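Local coordinates for cyclase (Streptomyces sp. R1128, PDB 3TFZ), which probably cyclises and aromatises the nascent polyketide chain in the R1128 biosynthetic pathway, as an aromatase/cyclase of the helix-grip, Bet v 1-like superfamily, at residues T64-R69 / R81-A86; T12-A17 / E156-V161. All coordinates share one frame; numbering follows the deposited sequence.

Contact 1: T64-R69 / R81-A86; sequences TWTSRR and RQLETA. With CXS (3-cyclohexyl-1-propylsulfonic acid), chain H.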
loop_
_atom_site.group_PDB
_atom_site.type_symbol
_atom_site.label_atom_id
_atom_site.label_comp_id
_atom_site.label_asym_id
_atom_site.label_seq_id
_atom_site.Cartn_x
_atom_site.Cartn_y
_atom_site.Cartn_z
ATOM N N THR A 64 8.956 -8.551 -22.727
ATOM C CA THR A 64 10.121 -9.227 -22.308
ATOM C C THR A 64 11.005 -8.219 -21.541
ATOM O O THR A 64 11.164 -7.105 -21.967
ATOM C CB THR A 64 10.787 -9.963 -23.488
ATOM O OG1 THR A 64 11.633 -10.944 -22.946
ATOM C CG2 THR A 64 11.654 -9.069 -24.289
ATOM N N TRP A 65 11.526 -8.613 -20.381
ATOM C CA TRP A 65 12.548 -7.837 -19.725
ATOM C C TRP A 65 13.465 -8.724 -18.907
ATOM O O TRP A 65 13.210 -9.922 -18.674
ATOM C CB TRP A 65 11.960 -6.666 -18.860
ATOM C CG TRP A 65 11.081 -7.086 -17.767
ATOM C CD1 TRP A 65 11.458 -7.701 -16.586
ATOM C CD2 TRP A 65 9.630 -7.012 -17.741
ATOM N NE1 TRP A 65 10.330 -8.004 -15.823
ATOM C CE2 TRP A 65 9.203 -7.606 -16.495
ATOM C CE3 TRP A 65 8.656 -6.505 -18.636
ATOM C CZ2 TRP A 65 7.864 -7.621 -16.088
ATOM C CZ3 TRP A 65 7.302 -6.576 -18.252
ATOM C CH2 TRP A 65 6.919 -7.117 -16.986
ATOM N N THR A 66 14.548 -8.095 -18.464
ATOM C CA THR A 66 15.612 -8.699 -17.686
ATOM C C THR A 66 15.814 -7.890 -16.400
ATOM O O THR A 66 16.069 -6.740 -16.501
ATOM C CB THR A 66 16.912 -8.656 -18.514
ATOM O OG1 THR A 66 16.852 -9.694 -19.467
ATOM C CG2 THR A 66 18.129 -8.907 -17.658
ATOM N N SER A 67 15.730 -8.514 -15.221
ATOM C CA SER A 67 16.128 -7.809 -14.007
ATOM C C SER A 67 17.176 -8.449 -13.214
ATOM O O SER A 67 17.284 -9.710 -13.148
ATOM C CB SER A 67 14.963 -7.582 -13.031
ATOM O OG SER A 67 14.331 -8.792 -12.966
ATOM N N ARG A 68 17.943 -7.554 -12.574
ATOM C CA ARG A 68 18.893 -7.944 -11.539
ATOM C C ARG A 68 18.183 -7.819 -10.216
ATOM O O ARG A 68 17.721 -6.728 -9.852
ATOM C CB ARG A 68 20.160 -7.150 -11.574
ATOM C CG ARG A 68 21.154 -7.644 -10.475
ATOM C CD ARG A 68 22.430 -6.749 -10.344
ATOM N NE ARG A 68 23.396 -7.287 -11.310
ATOM C CZ ARG A 68 24.275 -8.251 -11.000
ATOM N NH1 ARG A 68 24.346 -8.699 -9.725
ATOM N NH2 ARG A 68 25.110 -8.734 -11.936
ATOM N N ARG A 69 18.001 -8.974 -9.551
ATOM C CA ARG A 69 17.426 -9.045 -8.153
ATOM C C ARG A 69 18.512 -9.242 -7.130
ATOM O O ARG A 69 19.275 -10.223 -7.235
ATOM C CB ARG A 69 16.397 -10.173 -8.000
ATOM C CG ARG A 69 15.183 -9.989 -9.017
ATOM C CD ARG A 69 14.545 -11.335 -9.412
ATOM N NE ARG A 69 14.406 -12.403 -8.339
ATOM C CZ ARG A 69 13.381 -12.506 -7.484
ATOM N NH1 ARG A 69 12.374 -11.622 -7.531
ATOM N NH2 ARG A 69 13.360 -13.502 -6.590
ATOM N N ARG A 81 16.404 -4.141 -10.372
ATOM C CA ARG A 81 16.673 -3.087 -11.393
ATOM C C ARG A 81 16.563 -3.862 -12.721
ATOM O O ARG A 81 17.125 -4.942 -12.869
ATOM C CB ARG A 81 18.067 -2.432 -11.211
ATOM C CG ARG A 81 18.429 -1.177 -12.071
ATOM C CD ARG A 81 19.960 -0.722 -12.177
ATOM N NE ARG A 81 20.233 0.744 -12.463
ATOM C CZ ARG A 81 19.956 1.480 -13.602
ATOM N NH1 ARG A 81 19.339 0.972 -14.698
ATOM N NH2 ARG A 81 20.290 2.795 -13.662
ATOM N N GLN A 82 15.756 -3.344 -13.675
ATOM C CA GLN A 82 15.615 -3.956 -14.992
ATOM C C GLN A 82 16.805 -3.521 -15.890
ATOM O O GLN A 82 17.041 -2.347 -15.963
ATOM C CB GLN A 82 14.254 -3.552 -15.590
ATOM C CG GLN A 82 13.182 -4.236 -14.841
ATOM C CD GLN A 82 11.867 -4.183 -15.588
ATOM O OE1 GLN A 82 11.730 -3.510 -16.649
ATOM N NE2 GLN A 82 10.889 -4.895 -15.056
ATOM N N LEU A 83 17.542 -4.475 -16.469
ATOM C CA LEU A 83 18.739 -4.266 -17.322
ATOM C C LEU A 83 18.370 -4.198 -18.800
ATOM O O LEU A 83 19.167 -3.767 -19.626
ATOM C CB LEU A 83 19.772 -5.391 -17.135
ATOM C CG LEU A 83 20.235 -5.608 -15.684
ATOM C CD1 LEU A 83 21.346 -6.677 -15.625
ATOM C CD2 LEU A 83 20.626 -4.238 -14.952
ATOM N N GLU A 84 17.198 -4.732 -19.125
ATOM C CA GLU A 84 16.610 -4.631 -20.432
ATOM C C GLU A 84 15.124 -4.436 -20.096
ATOM O O GLU A 84 14.649 -5.022 -19.161
ATOM C CB GLU A 84 17.000 -5.863 -21.346
ATOM C CG GLU A 84 18.484 -5.640 -21.988
ATOM C CD GLU A 84 19.157 -6.891 -22.496
ATOM O OE1 GLU A 84 19.828 -7.614 -21.711
ATOM O OE2 GLU A 84 19.036 -7.152 -23.706
ATOM N N THR A 85 14.437 -3.557 -20.811
ATOM C CA THR A 85 13.100 -3.143 -20.402
ATOM C C THR A 85 12.130 -3.263 -21.611
ATOM O O THR A 85 12.489 -3.800 -22.624
ATOM C CB THR A 85 13.106 -1.702 -19.805
ATOM O OG1 THR A 85 13.474 -0.764 -20.813
ATOM C CG2 THR A 85 14.151 -1.552 -18.747
ATOM N N ALA A 86 10.873 -2.948 -21.430
ATOM C CA ALA A 86 9.929 -2.938 -22.552
ATOM C C ALA A 86 10.139 -1.628 -23.303
ATOM O O ALA A 86 10.643 -0.670 -22.704
ATOM C CB ALA A 86 8.468 -2.985 -21.989
HETATM S S CXS H . 11.073 -7.434 -11.940
HETATM O O1 CXS H . 11.450 -6.427 -12.951
HETATM O O2 CXS H . 12.247 -7.921 -11.141
HETATM O O3 CXS H . 10.448 -8.527 -12.708
HETATM C C1 CXS H . 9.867 -7.020 -10.826
HETATM C C2 CXS H . 8.611 -6.542 -11.495
HETATM C C3 CXS H . 8.141 -5.239 -10.940
HETATM N N CXS H . 6.769 -5.013 -11.396
HETATM C C4 CXS H . 6.441 -4.838 -12.819
HETATM C C5 CXS H . 7.618 -4.501 -13.710
HETATM C C6 CXS H . 7.286 -3.255 -14.561
HETATM C C7 CXS H . 6.134 -3.413 -15.539
HETATM C C8 CXS H . 5.010 -3.921 -14.650
HETATM C C9 CXS H . 5.412 -3.738 -13.164
#
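A classic beta bulge interrupts this antiparallel hairpin of the helix-grip sheet, where Leu83 and Glu84 both lie opposite Thr66. The evidence is in the bonding: Thr66 O takes a short bond from Leu83 N (2.7 Å) and a weak one from Glu84 N, while Thr66 N points almost straight at Glu84 O (3.2 Å). Beyond the bulge, Arg68 and Arg81 form a regular hydrogen-bonded pair; between the bulge and this pair, the non-hydrogen-bonded Ser67 and Gln82 bring their CA atoms to 4.0 Å.

The close-packed side carries Trp65, Ser67 and Gln82. Trp65 CG sits in the crowded position between backbone N and carbonyl carbon (chi1 61°), and Gln82, extended beyond CG, holds NE2 over one face of the indole, offset toward the rim, with amide and ring planes only 22° apart. Gln82 NE2 lies 3.2 Å from Trp65 CD1. A buffer molecule, CXS, probably from the crystallisation liquor, fits its sulfonate into this side; His112 NE2 is also hydrogen-bonded to CXS. Such a site is consistent with part of the interior pocket of this fold. Replacing Trp65 with an alanine would probably loosen the Gln82 amide, which would lose the ring beneath it, and cost the sulfonate one of its donors.

The other side is looser. Thr66 CG2 meets Leu83 CB at 3.9 Å, and the side chain of Glu84 comes near Thr66 only at CB, while the ends of Arg68 and Arg81 lead away from the partner strand; Leu83, Glu84 and Arg81 are exposed.

Each sulfonate oxygen has its own donor here: Trp65 NE1 to O3, Ser67 OG to O2, and, shortest and nearly straight, Gln82 NE2 to O1 at 2.7 Å and 171°.

Contact 2: T12-A17 / E156-V161; sequences TVAAPA and EAERRV
After Val13 the backbone leaves its strand through an inverse gamma turn centred on Ala14, closed by a weak bond from Ala15 N to Val13 O, and comes nearest the helical segment 156-161 where the CA atoms of Ala15 and Glu158 are 5.8 Å apart. Glu158 supplies the polar link. Its CG stands beside the backbone N, anti to the carbonyl carbon (chi1 -60°), and the extended chain carries the carboxylate to the turn, where Ala14 N donates to Glu158 OE2 (2.9 Å, 171°). The bond is straight at the hydrogen, but the donor stands above the carboxylate plane, 29° out of it. Here the long C-terminal helix 131-164 of the helix-grip fold meets the end of strand 5-13, outermost in this chain, just before Pro16 takes the N-cap position of helix 17-25. Small apolar groups fill the rest of the interface: Val13 CG1, anti to its backbone N, abuts Ala157 CB at 3.7 Å, and Ala15 CB reaches both Ala157 CB (3.9 Å) and Val161 CG2 (3.6 Å). Val20 and Leu19 of helix 17-25 touch Val13 and Val161, respectively. On the helix itself, Glu156 joins two arginines: OE1 receives Arg159 NH1, whereas Arg160 grips OE2 side-on through NE and NH2, with OE2 in its guanidinium plane and 2.7 Å from NE.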
loop_
_atom_site.group_PDB
_atom_site.type_symbol
_atom_site.label_atom_id
_atom_site.label_comp_id
_atom_site.label_asym_id
_atom_site.label_seq_id
_atom_site.Cartn_x
_atom_site.Cartn_y
_atom_site.Cartn_z
ATOM N N THR A 12 -1.556 -7.124 3.391
ATOM C CA THR A 12 -1.295 -7.793 4.649
ATOM C C THR A 12 -1.469 -9.231 4.300
ATOM O O THR A 12 -2.545 -9.595 3.841
ATOM C CB THR A 12 -2.325 -7.353 5.729
ATOM O OG1 THR A 12 -2.093 -6.000 6.064
ATOM C CG2 THR A 12 -2.105 -8.074 7.017
ATOM N N VAL A 13 -0.440 -10.065 4.494
ATOM C CA VAL A 13 -0.487 -11.522 4.145
ATOM C C VAL A 13 -0.749 -12.373 5.398
ATOM O O VAL A 13 -0.067 -12.217 6.440
ATOM C CB VAL A 13 0.781 -11.974 3.449
ATOM C CG1 VAL A 13 0.697 -13.508 2.911
ATOM C CG2 VAL A 13 1.076 -11.020 2.226
ATOM N N ALA A 14 -1.786 -13.229 5.367
ATOM C CA ALA A 14 -2.043 -14.015 6.574
ATOM C C ALA A 14 -1.063 -15.219 6.534
ATOM O O ALA A 14 -1.505 -16.334 6.359
ATOM C CB ALA A 14 -3.537 -14.484 6.635
ATOM N N ALA A 15 0.259 -14.981 6.596
ATOM C CA ALA A 15 1.316 -16.046 6.661
ATOM C C ALA A 15 2.505 -15.446 7.380
ATOM O O ALA A 15 2.711 -14.209 7.303
ATOM C CB ALA A 15 1.766 -16.513 5.236
ATOM N N PRO A 16 3.383 -16.300 8.011
ATOM C CA PRO A 16 4.631 -15.721 8.649
ATOM C C PRO A 16 5.640 -15.136 7.617
ATOM O O PRO A 16 5.674 -15.568 6.468
ATOM C CB PRO A 16 5.252 -16.948 9.392
ATOM C CG PRO A 16 4.019 -18.076 9.474
ATOM C CD PRO A 16 3.358 -17.780 8.103
ATOM N N ALA A 17 6.510 -14.235 8.042
ATOM C CA ALA A 17 7.323 -13.410 7.132
ATOM C C ALA A 17 8.332 -14.270 6.434
ATOM O O ALA A 17 8.617 -14.043 5.304
ATOM C CB ALA A 17 7.952 -12.228 7.904
ATOM N N GLU A 156 -0.465 -17.171 -2.816
ATOM C CA GLU A 156 0.498 -18.259 -2.759
ATOM C C GLU A 156 1.022 -18.573 -1.363
ATOM O O GLU A 156 1.202 -19.753 -0.990
ATOM C CB GLU A 156 1.665 -17.979 -3.702
ATOM C CG GLU A 156 2.732 -19.080 -3.687
ATOM C CD GLU A 156 2.261 -20.461 -4.124
ATOM O OE1 GLU A 156 1.179 -20.623 -4.734
ATOM O OE2 GLU A 156 3.006 -21.437 -3.867
ATOM N N ALA A 157 1.325 -17.537 -0.591
ATOM C CA ALA A 157 1.812 -17.762 0.762
ATOM C C ALA A 157 0.690 -18.371 1.620
ATOM O O ALA A 157 0.923 -19.265 2.466
ATOM C CB ALA A 157 2.411 -16.400 1.418
ATOM N N GLU A 158 -0.504 -17.848 1.465
ATOM C CA GLU A 158 -1.654 -18.328 2.245
ATOM C C GLU A 158 -2.083 -19.819 1.835
ATOM O O GLU A 158 -2.350 -20.646 2.706
ATOM C CB GLU A 158 -2.803 -17.315 2.170
ATOM C CG GLU A 158 -2.462 -15.946 2.696
ATOM C CD GLU A 158 -3.652 -14.956 2.702
ATOM O OE1 GLU A 158 -4.722 -15.351 2.237
ATOM O OE2 GLU A 158 -3.516 -13.767 3.104
ATOM N N ARG A 159 -2.133 -20.128 0.537
ATOM C CA ARG A 159 -2.150 -21.487 -0.017
ATOM C C ARG A 159 -1.193 -22.453 0.699
ATOM O O ARG A 159 -1.524 -23.598 0.900
ATOM C CB ARG A 159 -1.590 -21.345 -1.417
ATOM C CG ARG A 159 -1.941 -22.339 -2.310
ATOM C CD ARG A 159 -1.804 -21.933 -3.834
ATOM N NE ARG A 159 -2.759 -20.898 -4.218
ATOM C CZ ARG A 159 -2.476 -19.792 -4.941
ATOM N NH1 ARG A 159 -1.232 -19.549 -5.443
ATOM N NH2 ARG A 159 -3.481 -18.931 -5.209
ATOM N N ARG A 160 0.046 -22.028 0.923
ATOM C CA ARG A 160 1.070 -22.799 1.597
ATOM C C ARG A 160 0.873 -22.994 3.100
ATOM O O ARG A 160 1.217 -24.036 3.618
ATOM C CB ARG A 160 2.473 -22.209 1.356
ATOM C CG ARG A 160 2.827 -22.209 -0.091
ATOM C CD ARG A 160 4.274 -22.144 -0.264
ATOM N NE ARG A 160 4.551 -21.870 -1.676
ATOM C CZ ARG A 160 5.774 -21.855 -2.229
ATOM N NH1 ARG A 160 6.887 -22.048 -1.488
ATOM N NH2 ARG A 160 5.884 -21.632 -3.528
ATOM N N VAL A 161 0.383 -21.967 3.786
ATOM C CA VAL A 161 -0.179 -22.131 5.107
ATOM C C VAL A 161 -1.286 -23.201 5.179
ATOM O O VAL A 161 -1.252 -24.031 6.137
ATOM C CB VAL A 161 -0.715 -20.780 5.766
ATOM C CG1 VAL A 161 -1.337 -21.135 7.157
ATOM C CG2 VAL A 161 0.393 -19.801 5.940
#

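How the contacts relate
Contacts 1 and 2 lie on opposite sides of the chain's centre, with their own centres 27 Å apart and their nearest atoms about 11 Å apart, so they do not touch. One antiparallel sheet relates them: contact 2 uses strand 5-13, outermost in this chain, whereas contact 1 pairs the inner strands 61-72 and 77-82, with strands 89-100 and 105-116 lying between. In sequence, 12-17 comes first, then both segments of contact 1, and 156-161 last. Contact 1 thus joins strands that are neighbours in sequence, while contact 2 brings the C-terminal helix 131-164 back to the first strand, a closure that fits the helix-grip architecture.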